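Local atomic coordinates of enoyl-[acyl-carrier-protein] reductase [FMN] (Thermotoga maritima, PDB entry 5GVJ), a protein that probably reduces the double bond of enoyl-acyl-carrier-protein substrates with NADH in fatty-acid synthesis, using a bound FMN. Residues A[195-201]-A[284-290]; A[20-26]-A[42-47]; A[91-96]-A[112-118]. The protein carries 1 engineered substitution. All coordinates share one frame. Numbering follows the deposited sequence.

Interaction 1 (A[195-201]-A[284-290]). With NA (sodium ion), chain C.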
loop_
_atom_site.group_PDB
_atom_site.type_symbol
_atom_site.label_atom_id
_atom_site.label_comp_id
_atom_site.label_asym_id
_atom_site.label_seq_id
_atom_site.Cartn_x
_atom_site.Cartn_y
_atom_site.Cartn_z
ATOM N N ARG A 195 -12.845 6.582 -6.446
ATOM C CA ARG A 195 -12.686 7.495 -7.576
ATOM C C ARG A 195 -13.960 7.581 -8.419
ATOM O O ARG A 195 -14.341 8.670 -8.874
ATOM C CB ARG A 195 -11.496 7.060 -8.437
ATOM C CG ARG A 195 -11.302 7.871 -9.724
ATOM C CD ARG A 195 -10.869 9.324 -9.445
ATOM N NE ARG A 195 -11.998 10.251 -9.342
ATOM C CZ ARG A 195 -11.883 11.580 -9.278
ATOM N NH1 ARG A 195 -10.676 12.162 -9.273
ATOM N NH2 ARG A 195 -12.982 12.332 -9.200
ATOM N N PHE A 196 -14.639 6.453 -8.649
ATOM C CA PHE A 196 -15.844 6.530 -9.474
ATOM C C PHE A 196 -17.091 6.928 -8.686
ATOM O O PHE A 196 -18.042 7.442 -9.288
ATOM C CB PHE A 196 -16.071 5.207 -10.217
ATOM C CG PHE A 196 -15.148 5.022 -11.395
ATOM C CD1 PHE A 196 -15.295 5.799 -12.534
ATOM C CD2 PHE A 196 -14.107 4.098 -11.348
ATOM C CE1 PHE A 196 -14.443 5.646 -13.625
ATOM C CE2 PHE A 196 -13.232 3.941 -12.430
ATOM C CZ PHE A 196 -13.398 4.711 -13.566
ATOM N N VAL A 197 -17.137 6.679 -7.374
ATOM C CA VAL A 197 -18.184 7.290 -6.552
ATOM C C VAL A 197 -18.101 8.807 -6.644
ATOM O O VAL A 197 -19.127 9.508 -6.668
ATOM C CB VAL A 197 -18.078 6.818 -5.091
ATOM C CG1 VAL A 197 -18.934 7.700 -4.185
ATOM C CG2 VAL A 197 -18.487 5.354 -4.968
ATOM N N ALA A 198 -16.879 9.342 -6.690
ATOM C CA ALA A 198 -16.653 10.781 -6.836
ATOM C C ALA A 198 -16.695 11.205 -8.310
ATOM O O ALA A 198 -15.767 11.814 -8.842
ATOM C CB ALA A 198 -15.327 11.171 -6.197
ATOM N N SER A 199 -17.815 10.911 -8.969
ATOM C CA SER A 199 -17.956 11.260 -10.375
ATOM C C SER A 199 -19.296 11.944 -10.621
ATOM O O SER A 199 -20.234 11.827 -9.828
ATOM C CB SER A 199 -17.849 10.031 -11.277
ATOM O OG SER A 199 -19.015 9.233 -11.145
ATOM N N VAL A 200 -19.379 12.643 -11.757
ATOM C CA VAL A 200 -20.619 13.355 -12.085
ATOM C C VAL A 200 -21.774 12.370 -12.228
ATOM O O VAL A 200 -22.893 12.631 -11.768
ATOM C CB VAL A 200 -20.440 14.206 -13.360
ATOM C CG1 VAL A 200 -21.764 14.884 -13.753
ATOM C CG2 VAL A 200 -19.377 15.263 -13.160
ATOM N N GLU A 201 -21.509 11.205 -12.827
ATOM C CA GLU A 201 -22.551 10.221 -13.090
ATOM C C GLU A 201 -22.856 9.344 -11.888
ATOM O O GLU A 201 -23.788 8.531 -11.952
ATOM C CB GLU A 201 -22.153 9.347 -14.287
ATOM C CG GLU A 201 -22.106 10.098 -15.633
ATOM C CD GLU A 201 -20.838 10.928 -15.828
ATOM O OE1 GLU A 201 -19.912 10.832 -14.983
ATOM O OE2 GLU A 201 -20.763 11.678 -16.833
ATOM N N ILE A 284 -8.246 12.643 -4.213
ATOM C CA ILE A 284 -9.352 13.105 -5.041
ATOM C C ILE A 284 -9.698 14.525 -4.610
ATOM O O ILE A 284 -10.085 14.762 -3.457
ATOM C CB ILE A 284 -10.555 12.165 -4.926
ATOM C CG1 ILE A 284 -10.210 10.806 -5.557
ATOM C CG2 ILE A 284 -11.795 12.779 -5.582
ATOM C CD1 ILE A 284 -11.122 9.688 -5.106
ATOM N N ASP A 285 -9.530 15.471 -5.524
ATOM C CA ASP A 285 -9.755 16.873 -5.214
ATOM C C ASP A 285 -10.885 17.494 -6.008
ATOM O O ASP A 285 -11.138 18.697 -5.857
ATOM C CB ASP A 285 -8.479 17.675 -5.443
ATOM C CG ASP A 285 -7.367 17.207 -4.555
ATOM O OD1 ASP A 285 -7.578 17.170 -3.322
ATOM O OD2 ASP A 285 -6.316 16.822 -5.095
ATOM N N GLU A 286 -11.570 16.725 -6.844
ATOM C CA GLU A 286 -12.719 17.279 -7.547
ATOM C C GLU A 286 -13.535 16.143 -8.137
ATOM O O GLU A 286 -13.031 15.039 -8.373
ATOM C CB GLU A 286 -12.303 18.272 -8.636
ATOM C CG GLU A 286 -11.381 17.717 -9.682
ATOM C CD GLU A 286 -11.111 18.712 -10.796
ATOM O OE1 GLU A 286 -12.085 19.252 -11.358
ATOM O OE2 GLU A 286 -9.929 18.965 -11.101
ATOM N N ILE A 287 -14.812 16.429 -8.347
ATOM C CA ILE A 287 -15.730 15.481 -8.968
ATOM C C ILE A 287 -15.581 15.599 -10.480
ATOM O O ILE A 287 -15.737 16.687 -11.047
ATOM C CB ILE A 287 -17.174 15.747 -8.525
ATOM C CG1 ILE A 287 -17.278 15.737 -6.997
ATOM C CG2 ILE A 287 -18.124 14.741 -9.149
ATOM C CD1 ILE A 287 -16.781 14.454 -6.340
ATOM N N LYS A 288 -15.262 14.485 -11.134
ATOM C CA LYS A 288 -15.045 14.502 -12.567
ATOM C C LYS A 288 -16.083 13.653 -13.297
ATOM O O LYS A 288 -16.624 12.697 -12.736
ATOM C CB LYS A 288 -13.661 13.959 -12.945
ATOM C CG LYS A 288 -12.455 14.736 -12.450
ATOM C CD LYS A 288 -11.206 13.978 -12.932
ATOM C CE LYS A 288 -9.920 14.504 -12.333
ATOM N NZ LYS A 288 -8.760 13.733 -12.872
ATOM N N PRO A 289 -16.353 13.960 -14.561
ATOM C CA PRO A 289 -17.085 13.012 -15.401
ATOM C C PRO A 289 -16.335 11.697 -15.500
ATOM O O PRO A 289 -15.103 11.660 -15.514
ATOM C CB PRO A 289 -17.143 13.714 -16.762
ATOM C CG PRO A 289 -16.971 15.163 -16.451
ATOM C CD PRO A 289 -16.000 15.185 -15.298
ATOM N N VAL A 290 -17.107 10.612 -15.579
ATOM C CA VAL A 290 -16.545 9.277 -15.769
ATOM C C VAL A 290 -15.621 9.247 -16.979
ATOM O O VAL A 290 -14.521 8.687 -16.922
ATOM C CB VAL A 290 -17.684 8.244 -15.881
ATOM C CG1 VAL A 290 -17.205 6.951 -16.559
ATOM C CG2 VAL A 290 -18.237 7.947 -14.490
HETATM NA NA NA C . -10.182 14.446 -1.149
HETATM O O HOH W 1 -9.245 14.901 -8.600
HETATM O O HOH W 2 -8.029 15.711 -1.204
#

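Interaction 2 (A[20-26]-A[42-47])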
loop_
_atom_site.group_PDB
_atom_site.type_symbol
_atom_site.label_atom_id
_atom_site.label_comp_id
_atom_site.label_asym_id
_atom_site.label_seq_id
_atom_site.Cartn_x
_atom_site.Cartn_y
_atom_site.Cartn_z
ATOM N N GLY A 20 -16.174 0.113 -8.301
ATOM C CA GLY A 20 -16.312 -0.713 -7.111
ATOM C C GLY A 20 -17.527 -1.625 -7.018
ATOM O O GLY A 20 -17.401 -2.807 -6.675
ATOM N N GLY A 21 -18.712 -1.098 -7.293
ATOM C CA GLY A 21 -19.916 -1.901 -7.105
ATOM C C GLY A 21 -20.278 -2.131 -5.649
ATOM O O GLY A 21 -20.682 -3.241 -5.275
ATOM N N MET A 22 -20.129 -1.109 -4.817
ATOM C CA MET A 22 -20.596 -1.163 -3.444
ATOM C C MET A 22 -22.127 -1.139 -3.407
ATOM O O MET A 22 -22.790 -0.693 -4.348
ATOM C CB MET A 22 -20.011 0.019 -2.668
ATOM C CG MET A 22 -20.222 0.011 -1.172
ATOM S SD MET A 22 -19.310 1.387 -0.432
ATOM C CE MET A 22 -20.035 2.822 -1.235
ATOM N N ALA A 23 -22.692 -1.642 -2.309
ATOM C CA ALA A 23 -24.132 -1.530 -2.118
ATOM C C ALA A 23 -24.538 -0.061 -2.082
ATOM O O ALA A 23 -23.817 0.787 -1.547
ATOM C CB ALA A 23 -24.565 -2.231 -0.832
ATOM N N TRP A 24 -25.687 0.236 -2.694
ATOM C CA TRP A 24 -26.269 1.577 -2.751
ATOM C C TRP A 24 -25.525 2.488 -3.719
ATOM O O TRP A 24 -26.166 3.169 -4.520
ATOM C CB TRP A 24 -26.345 2.211 -1.359
ATOM C CG TRP A 24 -27.175 1.408 -0.420
ATOM C CD1 TRP A 24 -26.738 0.678 0.646
ATOM C CD2 TRP A 24 -28.594 1.213 -0.487
ATOM N NE1 TRP A 24 -27.800 0.059 1.260
ATOM C CE2 TRP A 24 -28.950 0.372 0.584
ATOM C CE3 TRP A 24 -29.600 1.688 -1.336
ATOM C CZ2 TRP A 24 -30.271 -0.014 0.825
ATOM C CZ3 TRP A 24 -30.910 1.304 -1.096
ATOM C CH2 TRP A 24 -31.233 0.462 -0.023
ATOM N N ALA A 25 -24.185 2.500 -3.689
ATOM C CA ALA A 25 -23.437 3.361 -4.606
ATOM C C ALA A 25 -23.256 2.728 -5.979
ATOM O O ALA A 25 -23.114 3.449 -6.975
ATOM C CB ALA A 25 -22.059 3.699 -4.020
ATOM N N GLY A 26 -23.220 1.394 -6.046
ATOM C CA GLY A 26 -23.111 0.694 -7.315
ATOM C C GLY A 26 -24.438 0.600 -8.045
ATOM O O GLY A 26 -24.972 -0.497 -8.233
ATOM N N ILE A 42 -20.162 -1.948 -12.533
ATOM C CA ILE A 42 -20.527 -3.063 -11.669
ATOM C C ILE A 42 -21.720 -2.649 -10.832
ATOM O O ILE A 42 -21.680 -1.615 -10.158
ATOM C CB ILE A 42 -19.366 -3.520 -10.767
ATOM C CG1 ILE A 42 -18.277 -4.176 -11.616
ATOM C CG2 ILE A 42 -19.885 -4.494 -9.720
ATOM C CD1 ILE A 42 -16.980 -4.503 -10.834
ATOM N N ILE A 43 -22.795 -3.427 -10.913
ATOM C CA ILE A 43 -23.983 -3.212 -10.096
ATOM C C ILE A 43 -23.732 -3.832 -8.726
ATOM O O ILE A 43 -23.422 -5.022 -8.622
ATOM C CB ILE A 43 -25.223 -3.839 -10.758
ATOM C CG1 ILE A 43 -25.552 -3.125 -12.068
ATOM C CG2 ILE A 43 -26.405 -3.813 -9.795
ATOM C CD1 ILE A 43 -26.604 -3.865 -12.917
ATOM N N GLY A 44 -23.861 -3.029 -7.675
ATOM C CA GLY A 44 -23.716 -3.547 -6.328
ATOM C C GLY A 44 -25.025 -4.093 -5.796
ATOM O O GLY A 44 -25.969 -3.329 -5.565
ATOM N N SER A 45 -25.111 -5.408 -5.611
ATOM C CA SER A 45 -26.360 -6.035 -5.204
ATOM C C SER A 45 -26.443 -6.253 -3.699
ATOM O O SER A 45 -27.383 -6.903 -3.233
ATOM C CB SER A 45 -26.557 -7.370 -5.941
ATOM O OG SER A 45 -25.738 -8.403 -5.414
ATOM N N GLY A 46 -25.484 -5.720 -2.936
ATOM C CA GLY A 46 -25.366 -6.076 -1.531
ATOM C C GLY A 46 -26.643 -5.882 -0.740
ATOM O O GLY A 46 -26.931 -6.660 0.177
ATOM N N ALA A 47 -27.428 -4.856 -1.086
ATOM C CA ALA A 47 -28.681 -4.544 -0.409
ATOM C C ALA A 47 -29.900 -4.894 -1.253
ATOM O O ALA A 47 -30.994 -4.383 -0.999
ATOM C CB ALA A 47 -28.725 -3.064 -0.029
HETATM O O HOH W 3 -22.609 -4.827 -3.455
HETATM O O HOH W 4 -27.318 -2.773 -3.334
#

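Interaction 3 (A[91-96]-A[112-118])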
loop_
_atom_site.group_PDB
_atom_site.type_symbol
_atom_site.label_atom_id
_atom_site.label_comp_id
_atom_site.label_asym_id
_atom_site.label_seq_id
_atom_site.Cartn_x
_atom_site.Cartn_y
_atom_site.Cartn_z
ATOM N N VAL A 91 -25.609 -12.417 -17.017
ATOM C CA VAL A 91 -24.655 -11.401 -16.542
ATOM C C VAL A 91 -23.235 -11.805 -16.939
ATOM O O VAL A 91 -22.799 -12.932 -16.631
ATOM C CB VAL A 91 -24.782 -11.229 -15.025
ATOM C CG1 VAL A 91 -23.622 -10.440 -14.481
ATOM C CG2 VAL A 91 -26.106 -10.521 -14.698
ATOM N N PRO A 92 -22.481 -10.958 -17.642
ATOM C CA PRO A 92 -21.190 -11.419 -18.178
ATOM C C PRO A 92 -20.133 -11.644 -17.110
ATOM O O PRO A 92 -19.264 -12.502 -17.301
ATOM C CB PRO A 92 -20.770 -10.292 -19.136
ATOM C CG PRO A 92 -21.948 -9.426 -19.293
ATOM C CD PRO A 92 -22.812 -9.596 -18.088
ATOM N N VAL A 93 -20.173 -10.900 -16.005
ATOM C CA VAL A 93 -19.110 -10.892 -15.000
ATOM C C VAL A 93 -19.753 -10.825 -13.623
ATOM O O VAL A 93 -20.639 -9.999 -13.390
ATOM C CB VAL A 93 -18.148 -9.700 -15.177
ATOM C CG1 VAL A 93 -17.011 -9.781 -14.141
ATOM C CG2 VAL A 93 -17.602 -9.645 -16.599
ATOM N N VAL A 94 -19.316 -11.688 -12.706
ATOM C CA VAL A 94 -19.785 -11.633 -11.327
ATOM C C VAL A 94 -18.579 -11.547 -10.402
ATOM O O VAL A 94 -17.655 -12.364 -10.499
ATOM C CB VAL A 94 -20.689 -12.828 -10.966
ATOM C CG1 VAL A 94 -21.049 -12.803 -9.481
ATOM C CG2 VAL A 94 -21.977 -12.762 -11.799
ATOM N N THR A 95 -18.573 -10.537 -9.534
ATOM C CA THR A 95 -17.606 -10.433 -8.451
ATOM C C THR A 95 -18.294 -10.826 -7.156
ATOM O O THR A 95 -19.522 -10.773 -7.042
ATOM C CB THR A 95 -17.013 -9.017 -8.316
ATOM O OG1 THR A 95 -18.007 -8.089 -7.868
ATOM C CG2 THR A 95 -16.416 -8.526 -9.625
ATOM N N PHE A 96 -17.486 -11.242 -6.180
ATOM C CA PHE A 96 -17.985 -11.663 -4.881
ATOM C C PHE A 96 -17.239 -10.927 -3.784
ATOM O O PHE A 96 -16.058 -10.601 -3.928
ATOM C CB PHE A 96 -17.816 -13.171 -4.661
ATOM C CG PHE A 96 -18.767 -14.015 -5.450
ATOM C CD1 PHE A 96 -20.050 -14.251 -4.987
ATOM C CD2 PHE A 96 -18.373 -14.592 -6.649
ATOM C CE1 PHE A 96 -20.930 -15.045 -5.706
ATOM C CE2 PHE A 96 -19.241 -15.378 -7.370
ATOM C CZ PHE A 96 -20.525 -15.609 -6.895
ATOM N N GLY A 112 -21.110 -19.586 -18.686
ATOM C CA GLY A 112 -20.398 -18.573 -19.450
ATOM C C GLY A 112 -20.081 -17.284 -18.720
ATOM O O GLY A 112 -19.586 -16.339 -19.347
ATOM N N THR A 113 -20.360 -17.207 -17.425
ATOM C CA THR A 113 -20.054 -16.015 -16.651
ATOM C C THR A 113 -18.588 -16.038 -16.222
ATOM O O THR A 113 -18.052 -17.092 -15.868
ATOM C CB THR A 113 -20.978 -15.952 -15.434
ATOM O OG1 THR A 113 -22.325 -15.756 -15.878
ATOM C CG2 THR A 113 -20.592 -14.820 -14.497
ATOM N N LYS A 114 -17.920 -14.880 -16.286
ATOM C CA LYS A 114 -16.573 -14.749 -15.726
ATOM C C LYS A 114 -16.693 -14.437 -14.240
ATOM O O LYS A 114 -17.436 -13.530 -13.851
ATOM C CB LYS A 114 -15.768 -13.659 -16.432
ATOM C CG LYS A 114 -15.681 -13.815 -17.953
ATOM C CD LYS A 114 -14.970 -15.107 -18.330
ATOM C CE LYS A 114 -14.602 -15.114 -19.810
ATOM N NZ LYS A 114 -15.761 -14.767 -20.670
ATOM N N VAL A 115 -15.969 -15.191 -13.412
ATOM C CA VAL A 115 -16.116 -15.126 -11.962
ATOM C C VAL A 115 -14.838 -14.543 -11.372
ATOM O O VAL A 115 -13.743 -15.068 -11.611
ATOM C CB VAL A 115 -16.426 -16.508 -11.374
ATOM C CG1 VAL A 115 -16.590 -16.418 -9.873
ATOM C CG2 VAL A 115 -17.700 -17.078 -12.032
ATOM N N ILE A 116 -14.977 -13.457 -10.611
ATOM C CA ILE A 116 -13.820 -12.748 -10.063
ATOM C C ILE A 116 -14.037 -12.494 -8.574
ATOM O O ILE A 116 -14.570 -11.439 -8.208
ATOM C CB ILE A 116 -13.569 -11.423 -10.808
ATOM C CG1 ILE A 116 -13.461 -11.669 -12.314
ATOM C CG2 ILE A 116 -12.256 -10.774 -10.320
ATOM C CD1 ILE A 116 -13.243 -10.402 -13.136
ATOM N N PRO A 117 -13.633 -13.413 -7.691
ATOM C CA PRO A 117 -13.766 -13.170 -6.250
ATOM C C PRO A 117 -12.836 -12.054 -5.793
ATOM O O PRO A 117 -11.748 -11.871 -6.337
ATOM C CB PRO A 117 -13.349 -14.511 -5.617
ATOM C CG PRO A 117 -13.387 -15.519 -6.727
ATOM C CD PRO A 117 -13.056 -14.733 -7.976
ATOM N N VAL A 118 -13.275 -11.311 -4.783
ATOM C CA VAL A 118 -12.418 -10.343 -4.097
ATOM C C VAL A 118 -11.759 -11.058 -2.924
ATOM O O VAL A 118 -12.431 -11.760 -2.162
ATOM C CB VAL A 118 -13.226 -9.116 -3.628
ATOM C CG1 VAL A 118 -12.326 -8.090 -2.951
ATOM C CG2 VAL A 118 -13.968 -8.463 -4.803
HETATM O O HOH W 5 -18.960 -13.714 -19.667
#

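Interaction 1 (A[195-201]-A[284-290])
Three direct hydrogen bonds join 195-201 to 284-290. Arg-195 NH2 donates to Glu-286 O at 2.8 Å and also to Ala-198 O at 2.9 Å in its own segment, so one guanidinium nitrogen ties the turn after helix 193-197 to the incoming chain. Val-200 N reaches Lys-288 O at 2.9 Å, within a single backbone bridge between Ser-199 and Lys-288. The carboxylate of Glu-201 accepts from the backbone at the start of helix 290-309, with Val-290 N to Glu-201 OE1 at 2.9 Å. Water 1 links Arg-195 NH1 (3.2 Å) to Asp-285 N (3.1 Å). Lys-288 runs close to the like-charged guanidinium, but its amine pairs with Asp-296.

Apolar contacts surround these bonds. The CB of Ala-198, at the centre of an inverse gamma turn, lies 3.6 Å from Ile-287 CD1 and 3.9 Å from Ile-284 CG2, and Ile-284 CG2 also covers one face of the guanidinium. Farther along, Val-290 CG2 meets the edge of the Phe-196 ring, 4.1 Å from CD1. At the other end Ile-284 O binds the sodium ion at 2.3 Å, alongside water 2 and the carbonyls of Ile-212, Val-213, Ala-215 and Ala-281. The contact thus joins the short helix after the last strand of the TIM barrel, next to FMN-binding Thr-194, to a sodium-bound loop.

Interaction 2 (A[20-26]-A[42-47])
Gly-44, at the end of strand 41-44, loses the most surface here, and its contacts are with backbone atoms. Its N donates to Gly-26 O at 2.8 Å, while its CA lies 3.2 Å from Gly-21 O and makes a CA-H...O contact with Met-22 O at 3.6 Å. A CB on Gly-44 would collide with the Gly-21 and Met-22 carbonyls, so glycine lets the two segments approach to 4.2 Å between the CA atoms of Gly-21 and Gly-44. In the TIM-barrel fold this places the loop after the first strand, 17-18, against the second, 41-44; Gly-21 and Ala-23 of that loop bind FMN in another structure of this protein. Ala-47, next most covered, turns its CB toward the loop, 3.5 Å from Trp-24 CE2 and 4.3 Å from Ala-23 CB. Water 3 joins Gly-21 O to Gly-46 N, 3.1 Å from each. Ile-42 also points toward the loop, its CG2 3.7 Å and its O 3.5 Å (a CA-H...O contact) from Gly-21 CA.

Interaction 3 (A[91-96]-A[112-118])
Strands 93-97 and 114-119 are neighbouring parallel strands of the TIM barrel, joined through helix 102-110 as a beta-alpha-beta unit. Their segments run at 18° to each other, 4.5 Å apart at closest approach. The ladder is built from Lys-114 N to Pro-92 O, Val-94 N to Lys-114 O and Ile-116 N to Val-94 O, each 2.9 Å, and Val-118 N to Phe-96 O at 3.0 Å. Where the strands begin, Thr-113 OG1 donates to Val-91 O at 3.0 Å, and water 5 bridges Pro-92 O and Gly-112 O, 2.7 Å from each. Gly-112 is the C-prime residue of the Schellman motif ending the helix. On one face Val-93 CG1 meets Ile-116 CD1 at 3.9 Å; on the other, Val-115 CG1 lies at the edge of the Phe-96 ring, 3.8 Å from CE2, and both side chains touch Leu-108 of the helix. On the face of Val-93, Thr-95 OG1 hydrogen-bonds Asn-71. Backbone bonds thus set the strand register, with mostly apolar side chains packed across it.

From the N terminus, interaction 2 comes first: helix 28-36 leaves the 20-26 loop and strand 41-44 returns beside it. Interaction 3 closes another short loop, through helix 102-110, and interaction 1 a much longer one, tying the end of helix 193-197 to the loop entering helix 290-309. The three follow in series; none nests in or crosses another. Strands 41-44 and 93-97 lie on either side of strand 68-73 in the parallel sheet, and Ile-42 CD1 packs against Thr-95 CG2 at 4.2 Å. Interaction 1 meets the 20-26 loop through Val-197 CG2 and Ala-25 CB, 4.0 Å apart, but its nearest atoms stay about 13 Å from interaction 3, across the chain's centre.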